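Local atomic coordinates of exported protein (Bacteroides fragilis, PDB entry 4I17), a protein that is of unknown function but, as an exported protein built of tetratricopeptide (TPR) repeats, probably serves as a scaffold for binding other proteins or peptides. Residues 114-119 and 140-145; 155-160 and 214-219; 176-179 and 184-187. One frame throughout, in Å; residues are numbered along the deposited sequence.

Contact 1 (114-119 and 140-145); sequences KLYAIY and YKHATD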
loop_
_atom_site.group_PDB
_atom_site.type_symbol
_atom_site.label_atom_id
_atom_site.label_comp_id
_atom_site.label_asym_id
_atom_site.label_seq_id
_atom_site.Cartn_x
_atom_site.Cartn_y
_atom_site.Cartn_z
ATOM N N LYS A 114 3.014 -0.470 6.278
ATOM C CA LYS A 114 2.786 0.959 6.054
ATOM C C LYS A 114 2.706 1.247 4.566
ATOM O O LYS A 114 1.764 1.881 4.146
ATOM C CB LYS A 114 3.863 1.840 6.708
ATOM C CG LYS A 114 3.749 1.951 8.225
ATOM C CD LYS A 114 4.921 2.754 8.799
ATOM C CE LYS A 114 4.815 2.978 10.292
ATOM N NZ LYS A 114 5.021 1.728 11.072
ATOM N N LEU A 115 3.668 0.747 3.759
ATOM C CA LEU A 115 3.657 0.994 2.309
ATOM C C LEU A 115 2.416 0.415 1.616
ATOM O O LEU A 115 1.826 1.068 0.739
ATOM C CB LEU A 115 4.921 0.416 1.679
ATOM C CG LEU A 115 6.215 1.018 2.229
ATOM C CD1 LEU A 115 7.430 0.172 1.827
ATOM C CD2 LEU A 115 6.365 2.472 1.809
ATOM N N TYR A 116 2.038 -0.795 1.999
ATOM C CA TYR A 116 0.868 -1.479 1.447
ATOM C C TYR A 116 -0.400 -0.669 1.738
ATOM O O TYR A 116 -1.208 -0.391 0.852
ATOM C CB TYR A 116 0.761 -2.873 2.096
ATOM C CG TYR A 116 -0.393 -3.712 1.601
ATOM C CD1 TYR A 116 -0.245 -4.563 0.507
ATOM C CD2 TYR A 116 -1.636 -3.674 2.237
ATOM C CE1 TYR A 116 -1.304 -5.355 0.063
ATOM C CE2 TYR A 116 -2.715 -4.422 1.763
ATOM C CZ TYR A 116 -2.528 -5.291 0.703
ATOM O OH TYR A 116 -3.569 -6.059 0.253
ATOM N N ALA A 117 -0.587 -0.337 3.009
ATOM C CA ALA A 117 -1.772 0.393 3.417
ATOM C C ALA A 117 -1.776 1.792 2.801
ATOM O O ALA A 117 -2.837 2.229 2.383
ATOM C CB ALA A 117 -1.837 0.469 4.928
ATOM N N ILE A 118 -0.620 2.494 2.727
ATOM C CA ILE A 118 -0.616 3.860 2.156
ATOM C C ILE A 118 -1.043 3.791 0.684
ATOM O O ILE A 118 -1.811 4.641 0.219
ATOM C CB ILE A 118 0.765 4.547 2.368
ATOM C CG1 ILE A 118 0.859 4.981 3.849
ATOM C CG2 ILE A 118 0.976 5.772 1.421
ATOM C CD1 ILE A 118 2.246 5.160 4.351
ATOM N N TYR A 119 -0.571 2.776 -0.027
ATOM C CA TYR A 119 -0.906 2.634 -1.449
ATOM C C TYR A 119 -2.433 2.566 -1.652
ATOM O O TYR A 119 -3.003 3.282 -2.494
ATOM C CB TYR A 119 -0.249 1.369 -2.015
ATOM C CG TYR A 119 -0.661 1.123 -3.445
ATOM C CD1 TYR A 119 0.008 1.742 -4.497
ATOM C CD2 TYR A 119 -1.759 0.321 -3.747
ATOM C CE1 TYR A 119 -0.406 1.561 -5.822
ATOM C CE2 TYR A 119 -2.181 0.135 -5.062
ATOM C CZ TYR A 119 -1.479 0.736 -6.098
ATOM O OH TYR A 119 -1.858 0.536 -7.398
ATOM N N TYR A 140 -10.152 0.817 -0.198
ATOM C CA TYR A 140 -10.071 0.936 1.259
ATOM C C TYR A 140 -10.200 -0.429 1.934
ATOM O O TYR A 140 -9.530 -0.649 2.926
ATOM C CB TYR A 140 -11.132 1.873 1.819
ATOM C CG TYR A 140 -11.018 3.319 1.377
ATOM C CD1 TYR A 140 -9.803 3.997 1.452
ATOM C CD2 TYR A 140 -12.158 4.053 1.032
ATOM C CE1 TYR A 140 -9.714 5.358 1.175
ATOM C CE2 TYR A 140 -12.076 5.414 0.733
ATOM C CZ TYR A 140 -10.853 6.058 0.803
ATOM O OH TYR A 140 -10.759 7.403 0.550
ATOM N N LYS A 141 -11.011 -1.355 1.380
ATOM C CA LYS A 141 -11.115 -2.718 1.953
ATOM C C LYS A 141 -9.787 -3.445 1.915
ATOM O O LYS A 141 -9.435 -4.138 2.886
ATOM C CB LYS A 141 -12.177 -3.540 1.221
ATOM C CG LYS A 141 -13.571 -3.137 1.668
ATOM C CD LYS A 141 -14.496 -4.341 1.681
ATOM C CE LYS A 141 -15.831 -3.981 2.265
ATOM N NZ LYS A 141 -16.348 -4.994 3.226
ATOM N N HIS A 142 -9.009 -3.262 0.829
ATOM C CA HIS A 142 -7.671 -3.874 0.758
ATOM C C HIS A 142 -6.757 -3.312 1.824
ATOM O O HIS A 142 -5.934 -4.047 2.376
ATOM C CB HIS A 142 -7.048 -3.650 -0.609
ATOM C CG HIS A 142 -7.551 -4.580 -1.672
ATOM N ND1 HIS A 142 -7.174 -5.919 -1.694
ATOM C CD2 HIS A 142 -8.315 -4.324 -2.759
ATOM C CE1 HIS A 142 -7.735 -6.435 -2.778
ATOM N NE2 HIS A 142 -8.452 -5.517 -3.444
ATOM N N ALA A 143 -6.906 -2.018 2.169
ATOM C CA ALA A 143 -6.046 -1.448 3.222
ATOM C C ALA A 143 -6.396 -2.045 4.600
ATOM O O ALA A 143 -5.610 -1.900 5.517
ATOM C CB ALA A 143 -6.160 0.077 3.257
ATOM N N THR A 144 -7.553 -2.720 4.746
ATOM C CA THR A 144 -7.923 -3.370 6.023
ATOM C C THR A 144 -7.216 -4.734 6.160
ATOM O O THR A 144 -7.298 -5.321 7.238
ATOM C CB THR A 144 -9.467 -3.538 6.206
ATOM O OG1 THR A 144 -9.961 -4.551 5.328
ATOM C CG2 THR A 144 -10.256 -2.258 6.002
ATOM N N ASP A 145 -6.508 -5.233 5.097
ATOM C CA ASP A 145 -5.773 -6.527 5.093
ATOM C C ASP A 145 -4.502 -6.521 5.959
ATOM O O ASP A 145 -3.878 -7.567 6.139
ATOM C CB ASP A 145 -5.356 -6.951 3.669
ATOM C CG ASP A 145 -6.460 -7.101 2.637
ATOM O OD1 ASP A 145 -7.639 -7.267 3.038
ATOM O OD2 ASP A 145 -6.141 -7.077 1.418
#
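Tyr-116 reaches Asp-145 because its CG lies anti to the backbone N (chi1 -179°), which sends the ring across to segment 140-145, while the carboxylate of Asp-145 is swung back beside its own backbone N (chi1 -57°). The setting is a helical hairpin of this TPR-repeat protein, in which helices 110-129 and 133-143 follow each other. The two groups meet obliquely, with ring and carboxylate planes 40° apart. OD2 of Asp-145 sits at the ring edge, near its plane, and Tyr-116 OH is hydrogen-bonded to it at 3.0 Å, a bond left open because the phenol proton could also serve another acceptor. OD2 also takes a weak bond from His-142 ND1, at 3.5 Å. Beside these polar groups the backbones come close at Ala-117 and Ala-143, whose CA atoms are 4.7 Å apart. Tyr-120 of the first helix stacks on His-142 and meets Tyr-116 edge-to-face, and helix 92-105 packs on Tyr-116 through Ile-96 and Thr-100. Along the same edge of the Tyr-116 ring, CE2 lies 3.3 Å from the carbonyl O of His-142.

Contact 2 (155-160 and 214-219); sequences ALYSLG and TEIKQM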
loop_
_atom_site.group_PDB
_atom_site.type_symbol
_atom_site.label_atom_id
_atom_site.label_comp_id
_atom_site.label_asym_id
_atom_site.label_seq_id
_atom_site.Cartn_x
_atom_site.Cartn_y
_atom_site.Cartn_z
ATOM N N ALA A 155 -8.485 2.743 7.631
ATOM C CA ALA A 155 -9.147 2.245 6.412
ATOM C C ALA A 155 -10.669 2.157 6.697
ATOM O O ALA A 155 -11.481 2.519 5.838
ATOM C CB ALA A 155 -8.584 0.886 6.029
ATOM N N LEU A 156 -11.054 1.697 7.908
ATOM C CA LEU A 156 -12.485 1.603 8.303
ATOM C C LEU A 156 -13.094 2.970 8.460
ATOM O O LEU A 156 -14.240 3.180 8.059
ATOM C CB LEU A 156 -12.616 0.805 9.609
ATOM C CG LEU A 156 -12.281 -0.661 9.464
ATOM C CD1 LEU A 156 -12.080 -1.294 10.815
ATOM C CD2 LEU A 156 -13.347 -1.424 8.680
ATOM N N TYR A 157 -12.337 3.925 9.037
ATOM C CA TYR A 157 -12.836 5.294 9.170
ATOM C C TYR A 157 -13.055 5.921 7.760
ATOM O O TYR A 157 -14.087 6.582 7.525
ATOM C CB TYR A 157 -11.787 6.062 9.986
ATOM C CG TYR A 157 -12.066 7.487 10.419
ATOM C CD1 TYR A 157 -13.346 8.040 10.322
ATOM C CD2 TYR A 157 -11.063 8.263 10.994
ATOM C CE1 TYR A 157 -13.592 9.357 10.725
ATOM C CE2 TYR A 157 -11.300 9.570 11.395
ATOM C CZ TYR A 157 -12.571 10.104 11.281
ATOM O OH TYR A 157 -12.764 11.372 11.735
ATOM N N SER A 158 -12.130 5.664 6.805
ATOM C CA SER A 158 -12.264 6.157 5.418
ATOM C C SER A 158 -13.517 5.543 4.773
ATOM O O SER A 158 -14.250 6.258 4.115
ATOM C CB SER A 158 -11.028 5.779 4.607
ATOM O OG SER A 158 -9.894 6.494 5.077
ATOM N N LEU A 159 -13.804 4.244 5.050
ATOM C CA LEU A 159 -15.022 3.581 4.524
ATOM C C LEU A 159 -16.265 4.196 5.142
ATOM O O LEU A 159 -17.263 4.390 4.447
ATOM C CB LEU A 159 -14.953 2.081 4.816
ATOM C CG LEU A 159 -14.006 1.331 3.857
ATOM C CD1 LEU A 159 -13.501 0.043 4.479
ATOM C CD2 LEU A 159 -14.709 1.063 2.503
ATOM N N GLY A 160 -16.214 4.503 6.426
ATOM C CA GLY A 160 -17.340 5.160 7.105
ATOM C C GLY A 160 -17.652 6.512 6.502
ATOM O O GLY A 160 -18.818 6.818 6.208
ATOM N N THR A 214 -11.664 9.750 19.455
ATOM C CA THR A 214 -13.000 10.282 19.780
ATOM C C THR A 214 -13.742 10.879 18.597
ATOM O O THR A 214 -14.982 10.831 18.581
ATOM C CB THR A 214 -12.908 11.295 20.912
ATOM O OG1 THR A 214 -11.969 12.297 20.548
ATOM C CG2 THR A 214 -12.506 10.644 22.244
ATOM N N GLU A 215 -13.021 11.362 17.573
ATOM C CA GLU A 215 -13.711 11.923 16.405
ATOM C C GLU A 215 -14.435 10.837 15.614
ATOM O O GLU A 215 -15.444 11.125 15.003
ATOM C CB GLU A 215 -12.723 12.662 15.485
ATOM C CG GLU A 215 -12.311 14.014 16.056
ATOM C CD GLU A 215 -11.066 14.676 15.498
ATOM O OE1 GLU A 215 -10.816 14.566 14.274
ATOM O OE2 GLU A 215 -10.384 15.384 16.276
ATOM N N ILE A 216 -13.941 9.582 15.643
ATOM C CA ILE A 216 -14.625 8.502 14.927
ATOM C C ILE A 216 -15.962 8.216 15.602
ATOM O O ILE A 216 -16.961 8.056 14.918
ATOM C CB ILE A 216 -13.770 7.222 14.838
ATOM C CG1 ILE A 216 -12.366 7.530 14.287
ATOM C CG2 ILE A 216 -14.494 6.188 13.967
ATOM C CD1 ILE A 216 -11.442 6.293 14.129
ATOM N N LYS A 217 -15.986 8.218 16.938
ATOM C CA LYS A 217 -17.224 7.991 17.694
ATOM C C LYS A 217 -18.215 9.115 17.382
ATOM O O LYS A 217 -19.409 8.870 17.164
ATOM C CB LYS A 217 -16.903 7.901 19.207
ATOM C CG LYS A 217 -18.104 7.609 20.110
ATOM C CD LYS A 217 -18.576 6.164 20.074
ATOM C CE LYS A 217 -19.949 6.058 20.709
ATOM N NZ LYS A 217 -20.434 4.660 20.743
ATOM N N GLN A 218 -17.716 10.357 17.321
ATOM C CA GLN A 218 -18.582 11.503 17.021
ATOM C C GLN A 218 -19.176 11.363 15.625
ATOM O O GLN A 218 -20.367 11.618 15.424
ATOM C CB GLN A 218 -17.793 12.804 17.158
ATOM C CG GLN A 218 -17.592 13.212 18.603
ATOM C CD GLN A 218 -18.710 14.071 19.158
ATOM O OE1 GLN A 218 -19.348 13.757 20.168
ATOM N NE2 GLN A 218 -18.937 15.211 18.542
HETATM N N MSE A 219 -18.380 10.931 14.657
HETATM C CA MSE A 219 -18.960 10.790 13.326
HETATM C C MSE A 219 -19.971 9.642 13.287
HETATM O O MSE A 219 -21.012 9.795 12.640
HETATM C CB MSE A 219 -17.904 10.612 12.243
HETATM C CG MSE A 219 -18.551 10.284 10.917
HETATM SE SE MSE A 219 -17.310 10.203 9.532
HETATM C CE MSE A 219 -17.198 12.128 9.149
HETATM O O HOH W 1 -10.503 12.374 12.834
#
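Ile-216 lays its CG1 over one face of the Tyr-157 ring, 3.7 Å from the ring centroid and only 13° off the normal, a CH-pi contact almost directly above the centre. Its CD1 continues over the root of the ring, 3.7 Å from Tyr-157 CD2. In one of its two conformers Met-219, a selenomethionine, comes from another direction: its SE is in the ring plane at the edge, 4.0 Å from Tyr-157 CE1, making a Met-aromatic contact. The phenol oxygen is tied to the other helix through water, which lies 2.7 Å from Tyr-157 OH and donates to Glu-215 OE1 at 2.6 Å. With CG anti to the backbone N (chi1 -174°), the ring is thus met on a face, at an edge and at its hydroxyl by three residues within two turns of helix 214-224. One shell out, Leu-203 of helix 182-209 and Arg-213 of the loop touch the tyrosine. Val-161 and Tyr-164 pack against Met-219, and Thr-153 against Ile-216. The short helical segments run nearly parallel, 27° apart with axes 11.2 Å from each other, as expected when a helix packs on the next but one before it in a TPR-type alpha-alpha superhelix.

Contact 3 (176-179 and 184-187); sequences PLAS and KYAS
Tyr-185 turns back from the start of helix 182-209 onto the loop that precedes it, and its side chain meets that loop atom by atom. CB, the first of these, packs against the base of Leu-177, 3.9 Å from that residue's CB and equally close to its carbonyl O. With CG anti to the backbone N (chi1 178°), the ring then swings over the next residue of the loop. CG and CD1 lie under the backbone of Ala-178, CD1 being 3.7 Å from its N. Ala-178 CA stands over the ring face, 4.0 Å from the centroid and 22° off the normal, offset toward the rim, so this CH-pi contact is made by a backbone carbon. Farther along, CE1 meets Ala-178 CB at 3.8 Å, and CZ brushes the same methyl group; the contacts to the loop fade beyond it, toward the hydroxyl.

Leu-177 covers the other half of the join. Its CD1 comes down obliquely on the aliphatic part of Lys-184, 3.6 Å from CG, with CB and CD of the lysine a little farther off. The lysine chain stays extended and carries its NZ away from the leucine. No hydrogen bond crosses between 176-179 and 184-187, so van der Waals and CH-pi contact joins them directly. Two polar bonds lie nearby: Pro-176 O accepts from Ser-180 OG, and Asn-181 OD1 bonds to the backbone N of Lys-184, the pattern of an asparagine N-cap. Together these features mark a loop leading into helix 182-209, at the exposed tip of the alpha-helical hairpin of helices 149-174 and 182-209.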
loop_
_atom_site.group_PDB
_atom_site.type_symbol
_atom_site.label_atom_id
_atom_site.label_comp_id
_atom_site.label_asym_id
_atom_site.label_seq_id
_atom_site.Cartn_x
_atom_site.Cartn_y
_atom_site.Cartn_z
ATOM N N PRO A 176 -36.147 17.261 -3.154
ATOM C CA PRO A 176 -37.150 17.825 -4.064
ATOM C C PRO A 176 -38.196 16.821 -4.553
ATOM O O PRO A 176 -39.228 17.209 -5.093
ATOM C CB PRO A 176 -36.305 18.296 -5.253
ATOM C CG PRO A 176 -34.929 18.381 -4.753
ATOM C CD PRO A 176 -34.794 17.319 -3.751
ATOM N N LEU A 177 -37.934 15.525 -4.364
ATOM C CA LEU A 177 -38.820 14.470 -4.852
ATOM C C LEU A 177 -39.952 14.181 -3.901
ATOM O O LEU A 177 -40.909 13.535 -4.301
ATOM C CB LEU A 177 -38.011 13.166 -5.052
ATOM C CG LEU A 177 -36.753 13.227 -5.929
ATOM C CD1 LEU A 177 -36.000 11.893 -5.894
ATOM C CD2 LEU A 177 -37.099 13.590 -7.360
ATOM N N ALA A 178 -39.828 14.575 -2.630
ATOM C CA ALA A 178 -40.818 14.244 -1.604
ATOM C C ALA A 178 -42.235 14.654 -2.004
ATOM O O ALA A 178 -43.164 13.910 -1.697
ATOM C CB ALA A 178 -40.438 14.881 -0.269
ATOM N N SER A 179 -42.400 15.788 -2.719
ATOM C CA SER A 179 -43.721 16.266 -3.134
ATOM C C SER A 179 -43.874 16.295 -4.662
ATOM O O SER A 179 -44.824 16.891 -5.165
ATOM C CB SER A 179 -43.988 17.655 -2.557
ATOM O OG SER A 179 -43.878 17.658 -1.144
ATOM N N LYS A 184 -39.788 7.763 -6.818
ATOM C CA LYS A 184 -38.345 7.947 -6.837
ATOM C C LYS A 184 -37.851 8.342 -5.457
ATOM O O LYS A 184 -36.797 7.896 -5.031
ATOM C CB LYS A 184 -37.963 9.002 -7.885
ATOM C CG LYS A 184 -36.456 9.016 -8.089
ATOM C CD LYS A 184 -36.020 9.725 -9.350
ATOM C CE LYS A 184 -34.515 9.634 -9.429
ATOM N NZ LYS A 184 -33.953 10.468 -10.517
ATOM N N TYR A 185 -38.640 9.139 -4.719
ATOM C CA TYR A 185 -38.265 9.498 -3.343
ATOM C C TYR A 185 -38.090 8.234 -2.479
ATOM O O TYR A 185 -37.122 8.153 -1.724
ATOM C CB TYR A 185 -39.365 10.377 -2.717
ATOM C CG TYR A 185 -39.073 10.758 -1.282
ATOM C CD1 TYR A 185 -38.143 11.743 -0.980
ATOM C CD2 TYR A 185 -39.795 10.202 -0.234
ATOM C CE1 TYR A 185 -37.895 12.125 0.338
ATOM C CE2 TYR A 185 -39.574 10.594 1.084
ATOM C CZ TYR A 185 -38.621 11.552 1.366
ATOM O OH TYR A 185 -38.398 11.921 2.668
ATOM N N ALA A 186 -39.013 7.253 -2.589
ATOM C CA ALA A 186 -38.881 6.024 -1.775
ATOM C C ALA A 186 -37.622 5.250 -2.180
ATOM O O ALA A 186 -36.910 4.735 -1.308
ATOM C CB ALA A 186 -40.123 5.161 -1.915
ATOM N N SER A 187 -37.326 5.203 -3.498
ATOM C CA SER A 187 -36.130 4.519 -4.017
ATOM C C SER A 187 -34.865 5.164 -3.466
ATOM O O SER A 187 -33.977 4.467 -2.960
ATOM C CB SER A 187 -36.130 4.551 -5.543
ATOM O OG SER A 187 -34.996 3.888 -6.077
#

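In the fold
The three contacts lie along an all-helical repeat protein and illustrate how such a fold is built from contacts between consecutive helices, between a helix and the next but one, and within a connection. Contacts 1 and 2 are in series, their centres 16 Å apart, and they touch: Thr-144 CG2 lies 3.6 Å from Ala-155 CB, and Tyr-140 packs on Leu-159 and Ser-158, so helix 133-143 passes the packing on to helix 149-174. Contact 3 is nested inside the largely helical span that contact 2 closes, yet its centre is 29 Å from that of contact 2. The centres lie about 5, 20 and 41 Å from the chain's centre, running from buried middle to exposed tip.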